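Local coordinates for N-acylhomoserine lactone dependent regulatory protein (Burkholderia cenocepacia, PDB 5L10) that regulates transcription in dependence on N-acylhomoserine lactones as a LuxR-family factor, probably by binding DNA, and is represented here by its autoinducer-binding part, at the interface of chains A and B. Sequence-based numbering; all coordinates share one arbitrary frame. Chains: chain A/B, N-acylhomoserine lactone dependent regulatory protein.

Contact 1: the interface of chains A and B. Residues chain A 91, 120, 150-151, 154, 157; chain B 13, 154-155, 158, 163.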
ATOM      1  N   PRO A  91       8.763   4.874   1.717  1.00 29.79           N
ATOM      2  CA  PRO A  91       9.542   4.582   0.509  1.00 27.44           C
ATOM      3  C   PRO A  91      10.979   5.060   0.636  1.00 30.52           C
ATOM      4  O   PRO A  91      11.285   6.007   1.366  1.00 30.55           O
ATOM      5  CB  PRO A  91       8.801   5.352  -0.590  1.00 19.85           C
ATOM      6  CG  PRO A  91       7.438   5.606  -0.040  1.00 20.87           C
ATOM      7  CD  PRO A  91       7.632   5.774   1.434  1.00 25.52           C
ATOM      8  N   HIS A 120       9.760   0.657  -2.476  1.00 22.66           N
ATOM      9  CA  HIS A 120       8.862   0.522  -1.336  1.00 21.98           C
ATOM     10  C   HIS A 120       8.553  -0.946  -1.068  1.00 19.92           C
ATOM     11  O   HIS A 120       8.256  -1.708  -1.993  1.00 18.98           O
ATOM     12  CB  HIS A 120       7.550   1.280  -1.548  1.00 19.48           C
ATOM     13  CG  HIS A 120       6.595   1.131  -0.407  1.00 28.22           C
ATOM     14  ND1 HIS A 120       6.628   1.948   0.702  1.00 33.55           N
ATOM     15  CD2 HIS A 120       5.611   0.231  -0.182  1.00 27.60           C
ATOM     16  CE1 HIS A 120       5.691   1.570   1.551  1.00 28.87           C
ATOM     17  NE2 HIS A 120       5.056   0.534   1.035  1.00 31.37           N
ATOM     18  N   ARG A 150       4.858  11.585  -5.002  1.00 32.65           N
ATOM     19  CA  ARG A 150       4.589  10.736  -3.844  1.00 30.73           C
ATOM     20  C   ARG A 150       3.257  10.016  -3.986  1.00 33.04           C
ATOM     21  O   ARG A 150       3.193   8.783  -3.908  1.00 32.34           O
ATOM     22  CB  ARG A 150       4.615  11.566  -2.561  1.00 28.83           C
ATOM     23  CG  ARG A 150       6.003  11.794  -2.019  1.00 32.82           C
ATOM     24  CD  ARG A 150       5.968  12.153  -0.546  1.00 35.73           C
ATOM     25  NE  ARG A 150       7.315  12.367  -0.033  1.00 43.61           N
ATOM     26  CZ  ARG A 150       7.916  13.550   0.009  1.00 50.20           C
ATOM     27  NH1 ARG A 150       7.282  14.635  -0.419  1.00 49.91           N
ATOM     28  NH2 ARG A 150       9.148  13.651   0.488  1.00 54.95           N
ATOM     29  N   ALA A 151       2.178  10.770  -4.197  1.00 38.50           N
ATOM     30  CA  ALA A 151       0.858  10.158  -4.343  1.00 27.51           C
ATOM     31  C   ALA A 151       0.784   9.174  -5.504  1.00 33.96           C
ATOM     32  O   ALA A 151       0.266   8.061  -5.301  1.00 28.47           O
ATOM     33  CB  ALA A 151      -0.206  11.253  -4.468  1.00 30.47           C
ATOM     34  N   ALA A 154       2.831   6.078  -4.553  1.00 20.21           N
ATOM     35  CA  ALA A 154       2.078   5.368  -3.524  1.00 19.98           C
ATOM     36  C   ALA A 154       0.980   4.519  -4.147  1.00 30.15           C
ATOM     37  O   ALA A 154       0.789   3.354  -3.781  1.00 29.81           O
ATOM     38  CB  ALA A 154       1.481   6.372  -2.540  1.00 25.52           C
ATOM     39  N   SER A 157       2.492   1.561  -5.718  1.00 28.79           N
ATOM     40  CA  SER A 157       3.023   0.671  -4.695  1.00 20.05           C
ATOM     41  C   SER A 157       1.919  -0.181  -4.083  1.00 26.00           C
ATOM     42  O   SER A 157       2.083  -1.391  -3.894  1.00 29.84           O
ATOM     43  CB  SER A 157       3.732   1.492  -3.624  1.00 23.74           C
ATOM     44  OG  SER A 157       4.205   0.651  -2.600  1.00 41.68           O
TER
ATOM     45  N   PHE B  13       0.084  14.299   1.164  1.00 33.88           N
ATOM     46  CA  PHE B  13       1.406  13.699   1.306  1.00 29.73           C
ATOM     47  C   PHE B  13       2.446  14.715   1.760  1.00 36.68           C
ATOM     48  O   PHE B  13       3.405  14.344   2.446  1.00 40.74           O
ATOM     49  CB  PHE B  13       1.823  13.036  -0.005  1.00 29.54           C
ATOM     50  CG  PHE B  13       1.346  11.618  -0.136  1.00 32.05           C
ATOM     51  CD1 PHE B  13       2.151  10.565   0.274  1.00 34.32           C
ATOM     52  CD2 PHE B  13       0.088  11.335  -0.642  1.00 30.18           C
ATOM     53  CE1 PHE B  13       1.713   9.252   0.167  1.00 34.07           C
ATOM     54  CE2 PHE B  13      -0.356  10.026  -0.752  1.00 28.27           C
ATOM     55  CZ  PHE B  13       0.459   8.984  -0.346  1.00 30.43           C
ATOM     56  N   ALA B 154      -6.076   4.024  -3.176  1.00 20.94           N
ATOM     57  CA  ALA B 154      -4.823   3.293  -3.036  1.00 24.30           C
ATOM     58  C   ALA B 154      -3.751   4.165  -2.395  1.00 30.74           C
ATOM     59  O   ALA B 154      -3.032   3.718  -1.494  1.00 32.91           O
ATOM     60  CB  ALA B 154      -4.360   2.780  -4.399  1.00 18.78           C
ATOM     61  N   SER B 155      -3.634   5.420  -2.841  1.00 20.22           N
ATOM     62  CA  SER B 155      -2.680   6.335  -2.224  1.00 21.40           C
ATOM     63  C   SER B 155      -2.990   6.541  -0.751  1.00 29.54           C
ATOM     64  O   SER B 155      -2.076   6.592   0.082  1.00 32.00           O
ATOM     65  CB  SER B 155      -2.682   7.676  -2.954  1.00 23.92           C
ATOM     66  OG  SER B 155      -2.292   7.516  -4.303  1.00 34.30           O
ATOM     67  N   HIS B 158      -1.819   3.401   1.152  1.00 17.80           N
ATOM     68  CA  HIS B 158      -0.376   3.499   1.338  1.00 22.65           C
ATOM     69  C   HIS B 158      -0.032   4.555   2.378  1.00 28.24           C
ATOM     70  O   HIS B 158       0.802   4.320   3.260  1.00 29.73           O
ATOM     71  CB  HIS B 158       0.313   3.816   0.011  1.00 24.00           C
ATOM     72  CG  HIS B 158       1.768   4.142   0.151  1.00 34.67           C
ATOM     73  ND1 HIS B 158       2.758   3.189   0.048  1.00 38.00           N
ATOM     74  CD2 HIS B 158       2.399   5.315   0.398  1.00 35.83           C
ATOM     75  CE1 HIS B 158       3.936   3.763   0.214  1.00 38.96           C
ATOM     76  NE2 HIS B 158       3.746   5.053   0.427  1.00 35.12           N
ATOM     77  N   TYR B 163       2.488   5.944   7.188  1.00 35.35           N
ATOM     78  CA  TYR B 163       2.681   7.106   8.049  1.00 32.92           C
ATOM     79  C   TYR B 163       1.862   7.069   9.327  1.00 34.81           C
ATOM     80  O   TYR B 163       2.310   7.601  10.343  1.00 38.54           O
ATOM     81  CB  TYR B 163       2.343   8.397   7.291  1.00 34.16           C
ATOM     82  CG  TYR B 163       3.218   8.654   6.085  1.00 35.04           C
ATOM     83  CD1 TYR B 163       4.335   9.476   6.174  1.00 41.49           C
ATOM     84  CD2 TYR B 163       2.921   8.083   4.854  1.00 32.18           C
ATOM     85  CE1 TYR B 163       5.136   9.716   5.071  1.00 44.49           C
ATOM     86  CE2 TYR B 163       3.713   8.317   3.747  1.00 36.73           C
ATOM     87  CZ  TYR B 163       4.820   9.135   3.859  1.00 43.52           C
ATOM     88  OH  TYR B 163       5.613   9.369   2.756  1.00 46.30           O
TER

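Contact 2: the interface of chains A and B. Residues chain A 17, 162-163, 166-167; chain B 89-91, 150.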
ATOM      1  N   GLN A  17      -7.982  -4.861 -12.789  1.00 32.36           N
ATOM      2  CA  GLN A  17      -9.221  -5.574 -12.500  1.00 36.58           C
ATOM      3  C   GLN A  17      -9.476  -6.728 -13.460  1.00 39.40           C
ATOM      4  O   GLN A  17     -10.330  -7.573 -13.173  1.00 44.81           O
ATOM      5  CB  GLN A  17     -10.417  -4.614 -12.533  1.00 37.90           C
ATOM      6  CG  GLN A  17     -10.310  -3.444 -11.574  1.00 42.66           C
ATOM      7  CD  GLN A  17     -10.059  -3.881 -10.146  1.00 54.52           C
ATOM      8  OE1 GLN A  17     -10.657  -4.844  -9.662  1.00 59.56           O
ATOM      9  NE2 GLN A  17      -9.164  -3.175  -9.463  1.00 58.33           N
ATOM     10  N   ALA A 162      -1.014  -5.348  -3.872  1.00 18.86           N
ATOM     11  CA  ALA A 162      -2.363  -5.897  -3.826  1.00 28.51           C
ATOM     12  C   ALA A 162      -2.697  -6.763  -5.031  1.00 31.07           C
ATOM     13  O   ALA A 162      -3.495  -7.700  -4.905  1.00 37.03           O
ATOM     14  CB  ALA A 162      -3.391  -4.769  -3.712  1.00 22.31           C
ATOM     15  N   TYR A 163      -2.108  -6.483  -6.194  1.00 20.21           N
ATOM     16  CA  TYR A 163      -2.472  -7.183  -7.417  1.00 24.29           C
ATOM     17  C   TYR A 163      -1.366  -8.053  -7.996  1.00 23.15           C
ATOM     18  O   TYR A 163      -1.675  -8.998  -8.727  1.00 25.85           O
ATOM     19  CB  TYR A 163      -2.920  -6.181  -8.492  1.00 22.25           C
ATOM     20  CG  TYR A 163      -4.175  -5.422  -8.133  1.00 26.93           C
ATOM     21  CD1 TYR A 163      -5.427  -5.912  -8.480  1.00 38.95           C
ATOM     22  CD2 TYR A 163      -4.108  -4.217  -7.448  1.00 26.81           C
ATOM     23  CE1 TYR A 163      -6.580  -5.219  -8.157  1.00 35.82           C
ATOM     24  CE2 TYR A 163      -5.255  -3.518  -7.119  1.00 25.13           C
ATOM     25  CZ  TYR A 163      -6.487  -4.023  -7.477  1.00 34.39           C
ATOM     26  OH  TYR A 163      -7.630  -3.331  -7.150  1.00 38.27           O
ATOM     27  N   PRO A 166       0.406 -11.039  -4.444  1.00 25.67           N
ATOM     28  CA  PRO A 166      -0.390 -12.235  -4.124  1.00 29.03           C
ATOM     29  C   PRO A 166      -0.481 -13.228  -5.264  1.00 31.64           C
ATOM     30  O   PRO A 166      -0.698 -14.419  -5.009  1.00 32.44           O
ATOM     31  CB  PRO A 166      -1.770 -11.659  -3.783  1.00 25.01           C
ATOM     32  CG  PRO A 166      -1.827 -10.395  -4.535  1.00 30.70           C
ATOM     33  CD  PRO A 166      -0.444  -9.834  -4.453  1.00 25.85           C
ATOM     34  N   ARG A 167      -0.337 -12.780  -6.510  1.00 36.25           N
ATOM     35  CA  ARG A 167      -0.376 -13.671  -7.658  1.00 38.80           C
ATOM     36  C   ARG A 167       1.002 -14.195  -8.037  1.00 34.74           C
ATOM     37  O   ARG A 167       1.102 -15.070  -8.904  1.00 35.29           O
ATOM     38  CB  ARG A 167      -1.030 -12.957  -8.843  1.00 38.25           C
ATOM     39  CG  ARG A 167      -2.326 -12.273  -8.441  1.00 42.74           C
ATOM     40  CD  ARG A 167      -3.344 -12.248  -9.556  1.00 54.04           C
ATOM     41  NE  ARG A 167      -4.616 -11.696  -9.094  1.00 62.51           N
ATOM     42  CZ  ARG A 167      -4.898 -10.397  -9.065  1.00 64.34           C
ATOM     43  NH1 ARG A 167      -6.080  -9.983  -8.632  1.00 72.43           N
ATOM     44  NH2 ARG A 167      -3.998  -9.512  -9.469  1.00 62.10           N
TER
ATOM     45  N   PRO B  89      -5.404  -9.278  -0.082  1.00 43.51           N
ATOM     46  CA  PRO B  89      -4.715  -7.977  -0.146  1.00 35.86           C
ATOM     47  C   PRO B  89      -5.429  -6.891  -0.948  1.00 27.50           C
ATOM     48  O   PRO B  89      -4.963  -5.748  -0.923  1.00 27.56           O
ATOM     49  CB  PRO B  89      -3.385  -8.352  -0.814  1.00 39.42           C
ATOM     50  CG  PRO B  89      -3.641  -9.658  -1.546  1.00 39.81           C
ATOM     51  CD  PRO B  89      -4.989 -10.177  -1.173  1.00 40.46           C
ATOM     52  N   ARG B  90      -6.528  -7.197  -1.642  0.54 25.12           N
ATOM     53  CA  ARG B  90      -7.266  -6.195  -2.398  0.54 24.28           C
ATOM     54  C   ARG B  90      -8.265  -5.466  -1.506  0.54 25.28           C
ATOM     55  O   ARG B  90      -8.684  -5.984  -0.465  0.54 25.65           O
ATOM     56  CB  ARG B  90      -7.990  -6.851  -3.573  0.54 26.27           C
ATOM     57  CG  ARG B  90      -7.196  -6.823  -4.874  0.54 28.33           C
ATOM     58  CD  ARG B  90      -7.720  -7.833  -5.888  0.54 32.06           C
ATOM     59  NE  ARG B  90      -7.647  -9.203  -5.387  0.54 31.82           N
ATOM     60  CZ  ARG B  90      -6.537  -9.934  -5.363  0.54 31.39           C
ATOM     61  NH1 ARG B  90      -5.394  -9.428  -5.806  0.54 25.64           N
ATOM     62  NH2 ARG B  90      -6.566 -11.172  -4.889  0.54 34.69           N
ATOM     63  N   PRO B  91      -8.660  -4.250  -1.879  1.00 27.81           N
ATOM     64  CA  PRO B  91      -9.659  -3.525  -1.081  1.00 26.36           C
ATOM     65  C   PRO B  91     -11.019  -4.211  -1.090  1.00 29.73           C
ATOM     66  O   PRO B  91     -11.351  -4.998  -1.980  1.00 35.41           O
ATOM     67  CB  PRO B  91      -9.733  -2.152  -1.762  1.00 25.16           C
ATOM     68  CG  PRO B  91      -8.439  -2.022  -2.501  1.00 27.67           C
ATOM     69  CD  PRO B  91      -8.090  -3.407  -2.944  1.00 24.57           C
ATOM     70  N   ARG B 150     -10.296   4.273  -7.236  1.00 26.98           N
ATOM     71  CA  ARG B 150      -9.295   3.264  -6.899  1.00 27.70           C
ATOM     72  C   ARG B 150      -7.925   3.889  -6.686  1.00 31.85           C
ATOM     73  O   ARG B 150      -7.318   3.737  -5.619  1.00 36.85           O
ATOM     74  CB  ARG B 150      -9.227   2.198  -7.991  1.00 29.85           C
ATOM     75  CG  ARG B 150     -10.381   1.227  -7.974  1.00 31.88           C
ATOM     76  CD  ARG B 150     -10.004  -0.075  -8.651  1.00 36.63           C
ATOM     77  NE  ARG B 150     -11.140  -0.984  -8.704  1.00 47.03           N
ATOM     78  CZ  ARG B 150     -12.026  -1.006  -9.694  1.00 56.61           C
ATOM     79  NH1 ARG B 150     -11.898  -0.169 -10.715  1.00 59.11           N
ATOM     80  NH2 ARG B 150     -13.036  -1.866  -9.666  1.00 57.94           N
TER

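Contact 1: the interface of chains A and B
B:His158 projects from helix 143-169 of its chain and passes alongside A:His120 on strand 116-123, the two pointing opposite ways. Their rings meet edge to face, with centroids 4.4 Å apart and planes turned by 60°, though the exact fit is doubtful because the model brings their carbons too close. CG of B:His158 is anti to its own backbone N (chi1 171°), a setting that carries the imidazole across to the partner. A:Pro91 meets the same ring end on, its CG 3.8 Å from NE2 of B:His158.

Apolar packing continues along the helix of chain A, which here faces its symmetry mate in what is probably the dimer interface of the autoinducer-binding domains. The methyl of A:Ala154 sits against B:His158 and also touches the tip of B:Phe13, CB to CZ 3.6 Å. Alanine suits this place because a small side chain lets two aromatic groups come near the helix backbone. B:Phe13, from helix 3-17, lays one face over A:Ala151, whose CA is 3.8 Å from CE2. The aliphatic start of A:Arg150 covers another part of the phenyl group, CB to CD1 3.9 Å.

A hydrogen bond also ties the two long helices together. B:Ser155 is short enough to give its hydroxyl to a main-chain carbonyl: OG donates across 2.8 Å to O of A:Ala151, approaching from above the carbonyl plane, 41° out of it.

Contact 2: the interface of chains A and B
B:Arg90, on the loop before strand 92-95, lies across the end region of helix 143-169 of chain A, with its aliphatic part against A:Tyr163. CG of B:Arg90 stands over one face of the tyrosine ring, toward the rim, and CD is 3.6 Å from the ring carbon CE1. The long methylene chain suits this place, since it can pack on an aromatic face and still carry its polar head farther along the helix. Its bend at chi3 (-60°) turns the guanidinium toward A:Arg167.

Proline and alanine supply a second apolar patch. The pyrrolidine rings of A:Pro166 and B:Pro89 meet obliquely, CB to CG 3.5 Å, two compact, rigid surfaces well fitted to close packing. Beside them the small A:Ala162 lets the loop come near the helix, its methyl CB lying 3.3 Å from the carbonyl O of B:Pro89.

Among the flat polar groups, A:Gln17 and B:Arg150 meet end on and stack, with amide and guanidinium planes only 14° apart; CD of the amide is 3.5 Å from CZ of the arginine. Within chain A, the same amide donates from NE2 to the phenol OH of A:Tyr163 in a 2.8 Å hydrogen bond. The phenol oxygen lies nearly in the amide plane, so this bond should help fix the amide's rotation for the stack. A:Arg167 and B:Arg90 cross at about a right angle, their guanidinium planes turned by 19°. Two like charges placed together would be expected to repel, but the carbonyl O of A:Ala162 comes within 2.7 Å of NH1 of B:Arg90, and its partial negative charge may ease the repulsion.

By fitting a loop of one subunit onto the helix of the other, this patch extends the pairing of the two autoinducer-binding domains, probably supporting a dimer.

The centres of the C-alpha atoms of contact 1 and contact 2 lie about 15 Å apart on one two-fold symmetric interface, and each contact has a twin with the chains exchanged. Helix 143-169 of both chains enters both. A:Pro91 and A:Arg150 of contact 1 return as B:Pro91 and B:Arg150 in contact 2, and B:Tyr163 as A:Tyr163. Contact 1 adds the N-terminal helix and strand 116-123; contact 2 extends along the loop before strand 92-95 to B:Pro89 and B:Arg90, and adds A:Gln17 just after the first helix. Together they plausibly hold the ligand-binding domains as a dimer, though the structure alone does not prove this assembly in solution.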